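PDB 4YMH: putative SAM-dependent O-methyltranferase from Podospora anserina, which probably transfers methyl groups from S-adenosylmethionine to hydroxyl groups of acceptor molecules, as a member of the cation-dependent O-methyltransferase family. Local coordinates for residues 176-180 with 197-201; 169-175 with 226-231; 39-43 with 102-106; 74-80 with 107-111; 130-134 with 156-162. All blocks are in the same frame, centred on the assembly; numbering follows the deposited sequence.

Contact 1. Residues 176-180 with 197-201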
# COMPACT_ATOMS: atom_id res chain seq x y z
N ALA A 176 8.47 6.12 12.55
CA ALA A 176 9.62 6.10 13.46
C ALA A 176 9.40 5.04 14.56
O ALA A 176 9.49 5.34 15.76
CB ALA A 176 9.85 7.49 14.09
N ARG A 177 9.06 3.84 14.12
CA ARG A 177 8.80 2.67 14.97
C ARG A 177 7.53 2.79 15.82
O ARG A 177 7.26 1.94 16.67
CB ARG A 177 10.01 2.42 15.87
CG ARG A 177 11.34 2.33 15.12
CD ARG A 177 11.37 1.11 14.23
NE ARG A 177 12.74 0.71 13.92
CZ ARG A 177 13.36 0.93 12.76
NH1 ARG A 177 12.73 1.55 11.77
NH2 ARG A 177 14.61 0.52 12.59
N GLY A 178 6.76 3.85 15.57
CA GLY A 178 5.57 4.14 16.35
C GLY A 178 5.73 5.44 17.11
O GLY A 178 4.76 6.04 17.53
N LEU A 179 6.96 5.92 17.24
CA LEU A 179 7.20 7.07 18.11
C LEU A 179 6.77 8.40 17.49
O LEU A 179 6.61 9.40 18.21
CB LEU A 179 8.68 7.13 18.51
CG LEU A 179 9.20 5.90 19.27
CD1 LEU A 179 10.63 6.15 19.80
CD2 LEU A 179 8.28 5.51 20.41
N THR A 180 6.54 8.42 16.17
CA THR A 180 5.93 9.59 15.53
C THR A 180 4.56 9.88 16.13
O THR A 180 4.17 11.04 16.33
CB THR A 180 5.80 9.39 14.00
OG1 THR A 180 7.11 9.34 13.41
CG2 THR A 180 5.01 10.53 13.37
N TRP A 197 15.13 7.55 17.82
CA TRP A 197 13.85 7.42 17.13
C TRP A 197 12.80 8.41 17.64
O TRP A 197 11.91 8.79 16.91
CB TRP A 197 13.32 5.98 17.22
CG TRP A 197 14.03 5.07 16.27
CD1 TRP A 197 14.87 4.03 16.58
CD2 TRP A 197 13.99 5.13 14.84
NE1 TRP A 197 15.34 3.44 15.43
CE2 TRP A 197 14.81 4.09 14.35
CE3 TRP A 197 13.32 5.95 13.93
CZ2 TRP A 197 14.99 3.86 12.98
CZ3 TRP A 197 13.49 5.72 12.57
CH2 TRP A 197 14.33 4.68 12.11
N ASN A 198 12.92 8.84 18.89
CA ASN A 198 12.01 9.85 19.43
C ASN A 198 12.24 11.19 18.73
O ASN A 198 11.29 11.90 18.40
CB ASN A 198 12.19 10.01 20.94
CG ASN A 198 11.17 9.22 21.74
OD1 ASN A 198 9.96 9.32 21.51
ND2 ASN A 198 11.66 8.41 22.67
N GLY A 199 13.51 11.52 18.52
CA GLY A 199 13.85 12.70 17.74
C GLY A 199 13.25 12.63 16.34
O GLY A 199 12.60 13.59 15.86
N CYS A 200 13.47 11.49 15.69
CA CYS A 200 12.89 11.28 14.36
C CYS A 200 11.38 11.43 14.39
O CYS A 200 10.80 12.05 13.52
CB CYS A 200 13.26 9.90 13.81
SG CYS A 200 15.02 9.78 13.37
N GLY A 201 10.74 10.88 15.41
CA GLY A 201 9.29 10.93 15.50
C GLY A 201 8.77 12.34 15.65
O GLY A 201 7.75 12.67 15.06
O HOH W 1 7.74 10.59 20.40
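Arg177 lies across one face of the Trp197 indole, and this pairing is the main side-chain contact between the loop 176-180 and the helical residues 197-201. It begins as a CH-pi contact: CG of Arg177 sits 3.9 Å from the centroid of the five-membered ring of Trp197, almost on the ring normal. A bend in the arginine chain (chi2 -66°) then brings the guanidinium out to the rim of the benzo ring, where Trp197 CZ2 lies over one of its faces, 3.4 Å from Arg177 CZ. The two planes are 36° apart, and the guanidinium is therefore tilted on the indole instead of lying flat. Its charge is met beyond the two segments, by a salt bridge from NH1 to Asp226.

Apolar contacts continue along the helix. CB of Ala176 reaches 3.8 Å from CE3 of Trp197, and Leu179 CD1 lies 3.7 Å from Trp197 CB before passing on to Asn198. Replacing Trp197 with an alanine would probably open a gap beneath Arg177 and leave its guanidinium freer to turn away from Asp226. At Gly201 the backbones themselves meet, its CA only 3.6 Å from CA of Thr180, an approach that the absent side chain permits.

The polar link is a water, 2.7 Å from Leu179 O and 2.8 Å from Asn198 OD1. Thr180 OG1 is hydrogen-bonded to Val174 O. The contact thus packs the loop following strand 167-171 against helix 194-212, whose Leu204 also touches Ala176 and Thr180, while Tyr19 of the second subunit packs on Thr180.

Contact 2. Residues 169-175 with 226-231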
# COMPACT_ATOMS: atom_id res chain seq x y z
N ILE A 169 5.03 10.29 -4.66
CA ILE A 169 6.12 10.29 -3.70
C ILE A 169 5.81 9.28 -2.62
O ILE A 169 4.72 9.27 -2.07
CB ILE A 169 6.32 11.66 -3.03
CG1 ILE A 169 6.36 12.77 -4.07
CG2 ILE A 169 7.61 11.63 -2.17
CD1 ILE A 169 6.41 14.16 -3.45
N LEU A 170 6.78 8.42 -2.32
CA LEU A 170 6.68 7.44 -1.25
C LEU A 170 7.70 7.78 -0.20
O LEU A 170 8.89 7.77 -0.47
CB LEU A 170 6.91 6.03 -1.78
CG LEU A 170 5.96 5.61 -2.90
CD1 LEU A 170 6.41 4.32 -3.55
CD2 LEU A 170 4.53 5.49 -2.36
N CYS A 171 7.24 8.07 1.01
CA CYS A 171 8.13 8.41 2.12
C CYS A 171 8.17 7.28 3.13
O CYS A 171 7.12 6.88 3.65
CB CYS A 171 7.69 9.71 2.79
SG CYS A 171 7.44 11.10 1.64
N ASP A 172 9.37 6.78 3.41
CA ASP A 172 9.56 5.58 4.23
C ASP A 172 9.85 5.90 5.71
O ASP A 172 10.35 6.98 6.03
CB ASP A 172 10.69 4.75 3.63
CG ASP A 172 10.60 3.29 3.99
OD1 ASP A 172 9.47 2.81 4.21
OD2 ASP A 172 11.65 2.62 4.03
N ASN A 173 9.56 4.95 6.60
CA ASN A 173 9.81 5.09 8.03
C ASN A 173 9.10 6.24 8.71
O ASN A 173 9.59 6.75 9.73
CB ASN A 173 11.31 5.25 8.30
CG ASN A 173 12.10 4.04 7.87
OD1 ASN A 173 12.91 4.11 6.93
ND2 ASN A 173 11.89 2.93 8.55
N VAL A 174 7.95 6.66 8.19
CA VAL A 174 7.30 7.85 8.75
C VAL A 174 6.80 7.63 10.19
O VAL A 174 6.64 8.59 10.95
CB VAL A 174 6.17 8.31 7.78
CG1 VAL A 174 5.43 9.53 8.30
CG2 VAL A 174 6.80 8.65 6.44
N PHE A 175 6.58 6.38 10.58
CA PHE A 175 6.12 6.09 11.94
C PHE A 175 7.22 6.20 12.99
O PHE A 175 6.93 6.28 14.18
CB PHE A 175 5.53 4.68 12.04
CG PHE A 175 4.14 4.55 11.45
CD1 PHE A 175 3.39 5.67 11.10
CD2 PHE A 175 3.57 3.30 11.28
CE1 PHE A 175 2.11 5.54 10.59
CE2 PHE A 175 2.29 3.16 10.75
CZ PHE A 175 1.56 4.28 10.41
N ASP A 226 7.15 0.53 8.19
CA ASP A 226 7.41 1.47 9.29
C ASP A 226 6.68 2.79 9.01
O ASP A 226 7.10 3.87 9.42
CB ASP A 226 8.93 1.69 9.46
CG ASP A 226 9.29 2.45 10.74
OD1 ASP A 226 8.51 2.44 11.72
OD2 ASP A 226 10.38 3.07 10.76
N GLY A 227 5.55 2.70 8.30
CA GLY A 227 4.76 3.87 7.95
C GLY A 227 5.20 4.41 6.60
O GLY A 227 6.36 4.79 6.43
N VAL A 228 4.29 4.45 5.64
CA VAL A 228 4.64 4.94 4.31
C VAL A 228 3.69 6.05 3.90
O VAL A 228 2.49 5.82 3.74
CB VAL A 228 4.59 3.83 3.25
CG1 VAL A 228 4.87 4.40 1.85
CG2 VAL A 228 5.58 2.70 3.63
N THR A 229 4.21 7.26 3.74
CA THR A 229 3.37 8.35 3.27
C THR A 229 3.37 8.40 1.74
O THR A 229 4.42 8.52 1.12
CB THR A 229 3.82 9.71 3.83
OG1 THR A 229 3.82 9.64 5.28
CG2 THR A 229 2.85 10.78 3.39
N GLN A 230 2.18 8.29 1.15
CA GLN A 230 1.99 8.45 -0.29
C GLN A 230 1.55 9.87 -0.58
O GLN A 230 0.61 10.38 0.05
CB GLN A 230 0.92 7.47 -0.83
CG GLN A 230 1.26 6.01 -0.55
CD GLN A 230 0.24 5.04 -1.13
OE1 GLN A 230 -0.80 5.43 -1.65
NE2 GLN A 230 0.56 3.76 -1.05
N ILE A 231 2.20 10.51 -1.53
CA ILE A 231 1.87 11.89 -1.87
C ILE A 231 1.64 11.99 -3.37
O ILE A 231 2.44 11.49 -4.16
CB ILE A 231 2.99 12.87 -1.46
CG1 ILE A 231 3.31 12.74 0.04
CG2 ILE A 231 2.60 14.30 -1.81
CD1 ILE A 231 4.54 13.57 0.48
O HOH W 2 8.41 2.20 6.28
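Asn173 and Asp226 make the shortest hydrogen bond between the loops that flank the strands: ND2 of Asn173 gives a proton to OD2 of Asp226 at 2.7 Å, nearly straight at 168°. The carboxylate oxygen lies in the amide plane and accepts through its anti lone pair, although the two flat groups are turned 69° against each other. With CG anti to the backbone N (chi1 -169°), Asp226 swings its carboxylate across to Asn173, the two side chains crossing at about a right angle, and the same OD2 also forms a salt bridge with Arg177.

Backbone bonds take over from there. Phe175 N donates to Asp226 O at 2.8 Å, and Val174 N to Gly227 O at 3.0 Å. A water 2.8 Å from Asp226 N also accepts from Asn173 N. In the strands, Ile169 with Ile231 and Cys171 with Thr229 are hydrogen-bonded antiparallel pairs, and Leu170 with Gln230 is the non-hydrogen-bonded pair between them.

Packing completes the interface. Gly227 CA stands over the centre of the Phe175 ring, 3.6 Å from its centroid, a CH-pi contact suited to a residue without a side chain. Both methyls of Val174 bear on Thr229 OG1, CG2 at 3.3 Å. On the same sheet face, Ile169 CB and Ile231 CB approach to 3.9 Å, and Cys171 SG touches Ile231 CD1.

This pairing is the 5-7 step of the 3-2-1-4-5-7-6 strand order, the hallmark of the class I methyltransferase fold, in which strand 228-233 runs antiparallel to 167-171.

Contact 3. Residues 39-43 with 102-106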
# COMPACT_ATOMS: atom_id res chain seq x y z
N ARG A 39 24.14 -6.75 5.21
CA ARG A 39 23.98 -7.07 6.63
C ARG A 39 25.27 -7.59 7.26
O ARG A 39 25.52 -7.36 8.44
CB ARG A 39 22.85 -8.09 6.82
CG ARG A 39 21.52 -7.55 6.36
CD ARG A 39 20.44 -8.60 6.40
NE ARG A 39 19.92 -8.83 7.74
CZ ARG A 39 19.89 -10.01 8.34
NH1 ARG A 39 20.36 -11.09 7.71
NH2 ARG A 39 19.40 -10.12 9.57
N THR A 40 26.10 -8.27 6.48
CA THR A 40 27.39 -8.73 7.00
C THR A 40 28.40 -7.59 7.10
O THR A 40 29.18 -7.51 8.06
CB THR A 40 27.97 -9.87 6.14
OG1 THR A 40 27.04 -10.96 6.09
CG2 THR A 40 29.29 -10.36 6.71
N ARG A 41 28.37 -6.70 6.11
CA ARG A 41 29.36 -5.64 6.01
C ARG A 41 29.15 -4.53 7.04
O ARG A 41 30.12 -3.99 7.57
CB ARG A 41 29.35 -5.04 4.60
CG ARG A 41 30.37 -3.93 4.37
CD ARG A 41 31.62 -4.43 3.66
NE ARG A 41 32.59 -3.36 3.41
CZ ARG A 41 32.50 -2.47 2.43
NH1 ARG A 41 31.49 -2.50 1.58
NH2 ARG A 41 33.43 -1.53 2.29
N PHE A 42 27.90 -4.19 7.33
CA PHE A 42 27.63 -3.02 8.17
C PHE A 42 26.91 -3.32 9.48
O PHE A 42 25.95 -4.10 9.51
CB PHE A 42 26.84 -1.99 7.36
CG PHE A 42 27.59 -1.48 6.16
CD1 PHE A 42 28.62 -0.57 6.32
CD2 PHE A 42 27.27 -1.92 4.89
CE1 PHE A 42 29.32 -0.10 5.22
CE2 PHE A 42 27.97 -1.46 3.79
CZ PHE A 42 29.00 -0.55 3.96
N PRO A 43 27.38 -2.69 10.57
CA PRO A 43 26.78 -2.81 11.91
C PRO A 43 25.43 -2.09 11.99
O PRO A 43 24.56 -2.48 12.77
CB PRO A 43 27.81 -2.15 12.82
CG PRO A 43 28.49 -1.16 11.94
CD PRO A 43 28.53 -1.77 10.57
N LYS A 102 31.44 6.70 3.14
CA LYS A 102 31.43 5.26 3.35
C LYS A 102 30.35 4.55 2.51
O LYS A 102 30.64 3.55 1.81
CB LYS A 102 31.23 4.98 4.84
CG LYS A 102 30.88 3.55 5.21
CD LYS A 102 30.72 3.42 6.73
CE LYS A 102 29.70 4.42 7.27
NZ LYS A 102 29.53 4.34 8.75
N MET A 103 29.14 5.08 2.53
CA MET A 103 28.02 4.43 1.83
C MET A 103 28.09 4.68 0.32
O MET A 103 27.67 3.84 -0.46
CB MET A 103 26.67 4.88 2.38
CG MET A 103 26.44 4.51 3.84
SD MET A 103 27.24 2.96 4.37
CE MET A 103 26.32 1.72 3.44
N ILE A 104 28.64 5.82 -0.08
CA ILE A 104 28.88 6.10 -1.49
C ILE A 104 29.88 5.10 -2.09
O ILE A 104 29.63 4.53 -3.16
CB ILE A 104 29.41 7.55 -1.67
CG1 ILE A 104 28.27 8.56 -1.47
CG2 ILE A 104 30.06 7.72 -3.04
CD1 ILE A 104 28.75 9.97 -1.25
N ALA A 105 30.99 4.87 -1.40
CA ALA A 105 31.97 3.88 -1.84
C ALA A 105 31.33 2.49 -1.93
O ALA A 105 31.45 1.79 -2.96
CB ALA A 105 33.16 3.85 -0.90
N ALA A 106 30.63 2.10 -0.86
CA ALA A 106 29.90 0.83 -0.84
C ALA A 106 28.95 0.66 -2.04
O ALA A 106 28.94 -0.37 -2.70
CB ALA A 106 29.11 0.69 0.46
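Phe42 and Met103 reach toward each other from opposite directions, the methionine end lying over a face of the ring, and side chains alone make the contact: the closest CA atoms of the two segments, those of Arg41 and Ala106, are 9.4 Å apart. The ring is the centre of the arrangement, and the kinds of contact around it differ by side.

Over one face lies the end of the methionine. CE of Met103 is 3.7 Å from the Phe42 centroid and 21° off the ring normal, a CH-pi contact displaced toward the rim. SD of Met103 follows at 4.2 Å from the same centroid, which makes the pair a Met-aromatic contact as well. Bends at chi2 (-32°, away from a staggered value) and chi3 (-68°) fold the methionine chain back so that thioether and methyl both lie against the ring.

The opposite face belongs to Arg41, whose CG rests above the plane toward the rim. Farther along, the arginine's guanidinium has Phe42 CZ over one of its faces, and its NH1 stops 4.1 Å from Ala106 CB.

Plain apolar packing adds to this at the far end of the ring. Ala106 CB meets the ring edge near its plane, 3.7 Å from Phe42 CZ, and Lys102 brings the aliphatic part of its chain to the ring, CG lying 4.0 Å from Phe42 CE1.

Phe42 is the residue at which the chain leaves helix 29-41, and its ring joins that helix end to the first turns of helix 101-114. Met103 in turn touches Tyr75, Glu98 of strand 93-98 and the bound S-adenosyl-L-homocysteine, so this packing reaches the wall of the cofactor pocket.

Contact 4. Residues 74-80 with 107-111. With SAH (S-adenosyl-L-homocysteine), chain E.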
# COMPACT_ATOMS: atom_id res chain seq x y z
N CYS A 74 20.63 6.60 -0.32
CA CYS A 74 21.02 5.38 -1.04
C CYS A 74 21.45 4.25 -0.11
O CYS A 74 21.16 3.08 -0.38
CB CYS A 74 22.14 5.70 -2.03
SG CYS A 74 22.59 4.33 -3.13
N TYR A 75 22.09 4.62 1.01
CA TYR A 75 22.78 3.67 1.91
C TYR A 75 23.68 2.72 1.12
O TYR A 75 24.67 3.17 0.54
CB TYR A 75 21.77 2.88 2.75
CG TYR A 75 22.42 2.14 3.90
CD1 TYR A 75 23.17 2.81 4.85
CD2 TYR A 75 22.28 0.75 4.03
CE1 TYR A 75 23.77 2.14 5.91
CE2 TYR A 75 22.88 0.07 5.09
CZ TYR A 75 23.62 0.78 6.02
OH TYR A 75 24.21 0.11 7.07
N SER A 76 23.35 1.43 1.08
CA SER A 76 24.22 0.47 0.38
C SER A 76 23.75 0.15 -1.05
O SER A 76 24.37 -0.66 -1.74
CB SER A 76 24.34 -0.83 1.17
OG SER A 76 23.25 -1.70 0.91
N GLY A 77 22.68 0.80 -1.50
CA GLY A 77 22.18 0.62 -2.85
C GLY A 77 21.05 -0.40 -3.02
O GLY A 77 20.61 -0.65 -4.13
N TYR A 78 20.59 -0.99 -1.92
CA TYR A 78 19.54 -2.01 -1.97
C TYR A 78 18.26 -1.53 -2.66
O TYR A 78 17.74 -2.22 -3.56
CB TYR A 78 19.20 -2.50 -0.56
CG TYR A 78 18.04 -3.47 -0.48
CD1 TYR A 78 18.14 -4.76 -1.01
CD2 TYR A 78 16.84 -3.11 0.13
CE1 TYR A 78 17.08 -5.65 -0.94
CE2 TYR A 78 15.77 -4.00 0.20
CZ TYR A 78 15.90 -5.26 -0.33
OH TYR A 78 14.85 -6.17 -0.26
N SER A 79 17.74 -0.37 -2.26
CA SER A 79 16.49 0.09 -2.85
C SER A 79 16.73 0.58 -4.29
O SER A 79 15.88 0.37 -5.15
CB SER A 79 15.80 1.17 -2.00
OG SER A 79 16.64 2.28 -1.73
N ALA A 80 17.88 1.18 -4.56
CA ALA A 80 18.22 1.52 -5.95
C ALA A 80 18.24 0.28 -6.85
O ALA A 80 17.75 0.33 -7.98
CB ALA A 80 19.58 2.25 -6.02
N SER A 107 28.15 1.69 -2.29
CA SER A 107 27.14 1.65 -3.34
C SER A 107 27.73 1.61 -4.74
O SER A 107 27.25 0.85 -5.57
CB SER A 107 26.20 2.84 -3.22
OG SER A 107 25.37 2.69 -2.09
N ARG A 108 28.73 2.45 -5.00
CA ARG A 108 29.38 2.44 -6.31
C ARG A 108 29.97 1.06 -6.60
O ARG A 108 29.79 0.51 -7.70
CB ARG A 108 30.46 3.51 -6.41
CG ARG A 108 29.91 4.92 -6.30
CD ARG A 108 30.91 5.95 -6.80
NE ARG A 108 30.38 7.30 -6.66
CZ ARG A 108 29.41 7.81 -7.41
NH1 ARG A 108 28.85 7.09 -8.37
NH2 ARG A 108 28.99 9.06 -7.21
N GLU A 109 30.65 0.50 -5.61
CA GLU A 109 31.18 -0.85 -5.80
C GLU A 109 30.03 -1.85 -6.05
O GLU A 109 30.12 -2.68 -6.97
CB GLU A 109 32.03 -1.27 -4.59
CG GLU A 109 32.27 -2.76 -4.47
CD GLU A 109 33.12 -3.11 -3.25
OE1 GLU A 109 33.43 -2.20 -2.46
OE2 GLU A 109 33.47 -4.30 -3.09
N ALA A 110 28.96 -1.74 -5.29
CA ALA A 110 27.81 -2.63 -5.45
C ALA A 110 27.19 -2.56 -6.86
O ALA A 110 26.87 -3.58 -7.47
CB ALA A 110 26.74 -2.30 -4.40
N PHE A 111 27.02 -1.34 -7.35
CA PHE A 111 26.43 -1.10 -8.65
C PHE A 111 27.31 -1.73 -9.73
O PHE A 111 26.80 -2.42 -10.62
CB PHE A 111 26.24 0.40 -8.92
CG PHE A 111 25.21 1.06 -8.03
CD1 PHE A 111 24.16 0.32 -7.49
CD2 PHE A 111 25.30 2.41 -7.74
CE1 PHE A 111 23.21 0.93 -6.67
CE2 PHE A 111 24.36 3.03 -6.92
CZ PHE A 111 23.31 2.29 -6.39
N SAH E . 17.16 3.45 0.93
CA SAH E . 18.03 2.52 1.59
CB SAH E . 18.34 2.95 3.02
CG SAH E . 18.57 4.43 3.27
SD SAH E . 19.08 4.71 4.93
C SAH E . 17.43 1.14 1.62
O SAH E . 18.15 0.18 1.77
OXT SAH E . 16.22 1.01 1.49
C5' SAH E . 19.25 6.45 4.83
C4' SAH E . 20.46 6.92 4.04
O4' SAH E . 20.39 8.32 3.86
C3' SAH E . 21.77 6.67 4.76
O3' SAH E . 22.67 5.96 3.93
C2' SAH E . 22.30 8.04 5.07
O2' SAH E . 23.69 8.11 5.09
C1' SAH E . 21.66 8.91 4.02
N9 SAH E . 21.50 10.31 4.43
C8 SAH E . 21.21 10.78 5.62
N7 SAH E . 21.14 12.10 5.61
C5 SAH E . 21.39 12.50 4.39
C6 SAH E . 21.47 13.77 3.68
N6 SAH E . 21.26 14.88 4.35
N1 SAH E . 21.74 13.77 2.38
C2 SAH E . 21.93 12.63 1.73
N3 SAH E . 21.87 11.44 2.29
C4 SAH E . 21.61 11.31 3.60
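The cofactor-binding loop that follows strand 68-72 turns its back on helix 101-114 here, Cys74, Gly77 and Ala80 meeting Ser107 and Phe111. A type II' turn runs from Cys74 to Gly77, closed by Gly77 N to Cys74 O at 3.0 Å, and Gly77 is the N-cap of helix 78-86. On the pocket side, Ser79 OG accepts a hydrogen bond of 3.0 Å from the amino N of S-adenosyl-L-homocysteine, and it is also bonded to Glu71. The Tyr75 ring presents its edge to the ribose, CD1 lying 3.3 Å from O3' of the ligand.

On the helix side, Ser107 OG lies against the turn, 2.8 Å from Tyr75 O and 3.4 Å from Cys74 SG; it is hydrogen-bonded to Met103 O one turn back. The far end of the Phe111 ring meets Cys74 of the loop and Ala80 of the first turn of helix 78-86: CZ is 3.7 Å from Ala80 CB and 3.9 Å from Cys74 SG, the sulfur approaching the ring obliquely. Gly77 O stands at the ring edge. A serine in place of Phe111 would probably leave Ala80 and Cys74 without their apolar partner and open a gap behind the turn.

Helix 101-114 thus backs the loop, strand 120-124 joining it through Leu122 on Cys74 and Ser107 and through Val120 on Phe111, while helix 29-41 packs on Tyr78 and Ala110.

Contact 5. Residues 130-134 with 156-162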
# COMPACT_ATOMS: atom_id res chain seq x y z
N THR A 130 21.71 19.13 -3.35
CA THR A 130 21.76 18.49 -4.67
C THR A 130 20.38 18.31 -5.27
O THR A 130 20.22 18.43 -6.48
CB THR A 130 22.48 17.12 -4.63
OG1 THR A 130 21.78 16.24 -3.76
CG2 THR A 130 23.92 17.29 -4.14
N LEU A 131 19.37 18.04 -4.44
CA LEU A 131 17.99 17.88 -4.92
C LEU A 131 17.55 19.11 -5.72
O LEU A 131 16.87 18.98 -6.74
CB LEU A 131 17.02 17.63 -3.76
CG LEU A 131 15.52 17.56 -4.06
CD1 LEU A 131 15.19 16.36 -4.94
CD2 LEU A 131 14.71 17.50 -2.76
N LYS A 132 17.95 20.30 -5.29
CA LYS A 132 17.60 21.53 -6.00
C LYS A 132 18.25 21.63 -7.38
O LYS A 132 17.76 22.36 -8.25
CB LYS A 132 17.97 22.76 -5.17
CG LYS A 132 17.19 22.88 -3.88
CD LYS A 132 17.61 24.09 -3.07
CE LYS A 132 16.92 24.06 -1.71
NZ LYS A 132 17.12 25.31 -0.95
N THR A 133 19.34 20.91 -7.59
CA THR A 133 20.06 20.97 -8.86
C THR A 133 19.46 20.05 -9.92
O THR A 133 19.80 20.14 -11.09
CB THR A 133 21.53 20.59 -8.71
OG1 THR A 133 21.62 19.20 -8.39
CG2 THR A 133 22.18 21.41 -7.62
N LEU A 134 18.58 19.14 -9.50
CA LEU A 134 18.01 18.20 -10.45
C LEU A 134 17.09 18.90 -11.46
O LEU A 134 16.46 19.90 -11.13
CB LEU A 134 17.25 17.10 -9.72
CG LEU A 134 18.09 16.26 -8.76
CD1 LEU A 134 17.28 15.10 -8.23
CD2 LEU A 134 19.39 15.78 -9.45
N THR A 156 10.84 21.14 -1.80
CA THR A 156 11.65 21.40 -2.98
C THR A 156 11.00 20.70 -4.15
O THR A 156 10.77 21.30 -5.22
CB THR A 156 13.11 20.92 -2.79
OG1 THR A 156 13.76 21.77 -1.84
CG2 THR A 156 13.89 20.98 -4.11
N ILE A 157 10.59 19.45 -3.90
CA ILE A 157 10.06 18.61 -4.97
C ILE A 157 8.82 19.26 -5.55
O ILE A 157 8.67 19.37 -6.76
CB ILE A 157 9.76 17.20 -4.45
CG1 ILE A 157 11.07 16.44 -4.27
CG2 ILE A 157 8.85 16.46 -5.39
CD1 ILE A 157 10.96 15.20 -3.42
N LEU A 158 7.97 19.79 -4.68
CA LEU A 158 6.75 20.37 -5.23
C LEU A 158 7.05 21.74 -5.82
O LEU A 158 6.51 22.07 -6.88
CB LEU A 158 5.68 20.47 -4.16
CG LEU A 158 5.31 19.10 -3.60
CD1 LEU A 158 4.42 19.30 -2.38
CD2 LEU A 158 4.60 18.26 -4.66
N ASP A 159 7.93 22.50 -5.18
CA ASP A 159 8.14 23.89 -5.61
C ASP A 159 8.75 23.92 -7.01
O ASP A 159 8.41 24.78 -7.82
CB ASP A 159 9.04 24.66 -4.64
CG ASP A 159 8.34 25.04 -3.34
OD1 ASP A 159 7.10 24.86 -3.22
OD2 ASP A 159 9.03 25.55 -2.44
N GLN A 160 9.64 22.97 -7.28
CA GLN A 160 10.37 22.94 -8.55
C GLN A 160 9.75 22.01 -9.59
O GLN A 160 10.29 21.83 -10.67
CB GLN A 160 11.83 22.54 -8.33
CG GLN A 160 12.53 23.42 -7.33
CD GLN A 160 14.03 23.21 -7.27
OE1 GLN A 160 14.72 23.70 -6.37
NE2 GLN A 160 14.54 22.46 -8.23
N GLY A 161 8.61 21.41 -9.25
CA GLY A 161 7.93 20.52 -10.17
C GLY A 161 8.76 19.31 -10.56
O GLY A 161 8.81 18.94 -11.74
N LEU A 162 9.40 18.68 -9.58
CA LEU A 162 10.25 17.51 -9.82
C LEU A 162 9.42 16.24 -9.82
O LEU A 162 9.89 15.18 -10.23
CB LEU A 162 11.36 17.41 -8.77
CG LEU A 162 12.54 18.38 -8.87
CD1 LEU A 162 13.40 18.32 -7.60
CD2 LEU A 162 13.38 18.08 -10.09
O HOH W 3 14.12 21.25 -10.96
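Leu131 splits its two methyls between neighbours on the other helix and the turn that follows it. CD2 lies 3.8 Å from Thr156 CB, the two side chains sliding past each other in opposite directions, while CD1 lies 3.8 Å from Leu162 CD1. The leucine's CG stands anti to its backbone N (chi1 175°), which brings both methyls to this interface. Leu162 uses its other branch on Leu134, CD2 coming 4.0 Å from Leu134 CB. On the exposed side, Lys132 lays the start of its chain across Thr156, with CG 3.8 Å from Thr156 CG2, before its amino end leads away.

The one direct hydrogen bond comes from Gln160. NE2 gives a proton to Lys132 O at 3.2 Å, straight at the hydrogen (167°) but tilted 33° from the carbonyl plane. The same nitrogen donates to a water at 3.0 Å that in turn donates to Leu134 O at 2.7 Å, so one amide group serves two carbonyls at the C-terminal end of helix 127-133.

What positions Gln160 and Leu162 is the way helix 150-159 stops. Gly161, with positive phi, forms a Schellman motif in which Leu162 N bonds back to Ile157 O at 3.0 Å and Gly161 N to Leu158 O; the reversal sets Leu162 facing Leu131 and Leu134.

The contact joins the ends of two helices packed on the sheet. Leu131 rests on Leu70 and Leu97, Leu134 on Leu70 and Ile123, and the backbone of Leu162 bonds to Phe138, at the start of the strand that lies between the helices in the chain.

In the fold
From the N terminus, contact 3 opens first, at the end of helix 29-41, and contact 4 opens at the loop after strand 68-72; both close on helix 101-114, contact 3 first, and their loops cross because contact 4 opens before contact 3 has closed. Met103 touches Tyr75 and Ser76 where they meet. Contact 5 follows in series, closing a short loop from helix 127-133 to the end of helix 150-159. Contact 2 then pairs strands 167-171 and 228-233 across some fifty residues, and contact 1 closes within that span by returning helix 194-212 to the loop after strand 167-171. Val174 and Thr180 join contacts 1 and 2, and Ile157 packs on Ile169 between contacts 5 and 2.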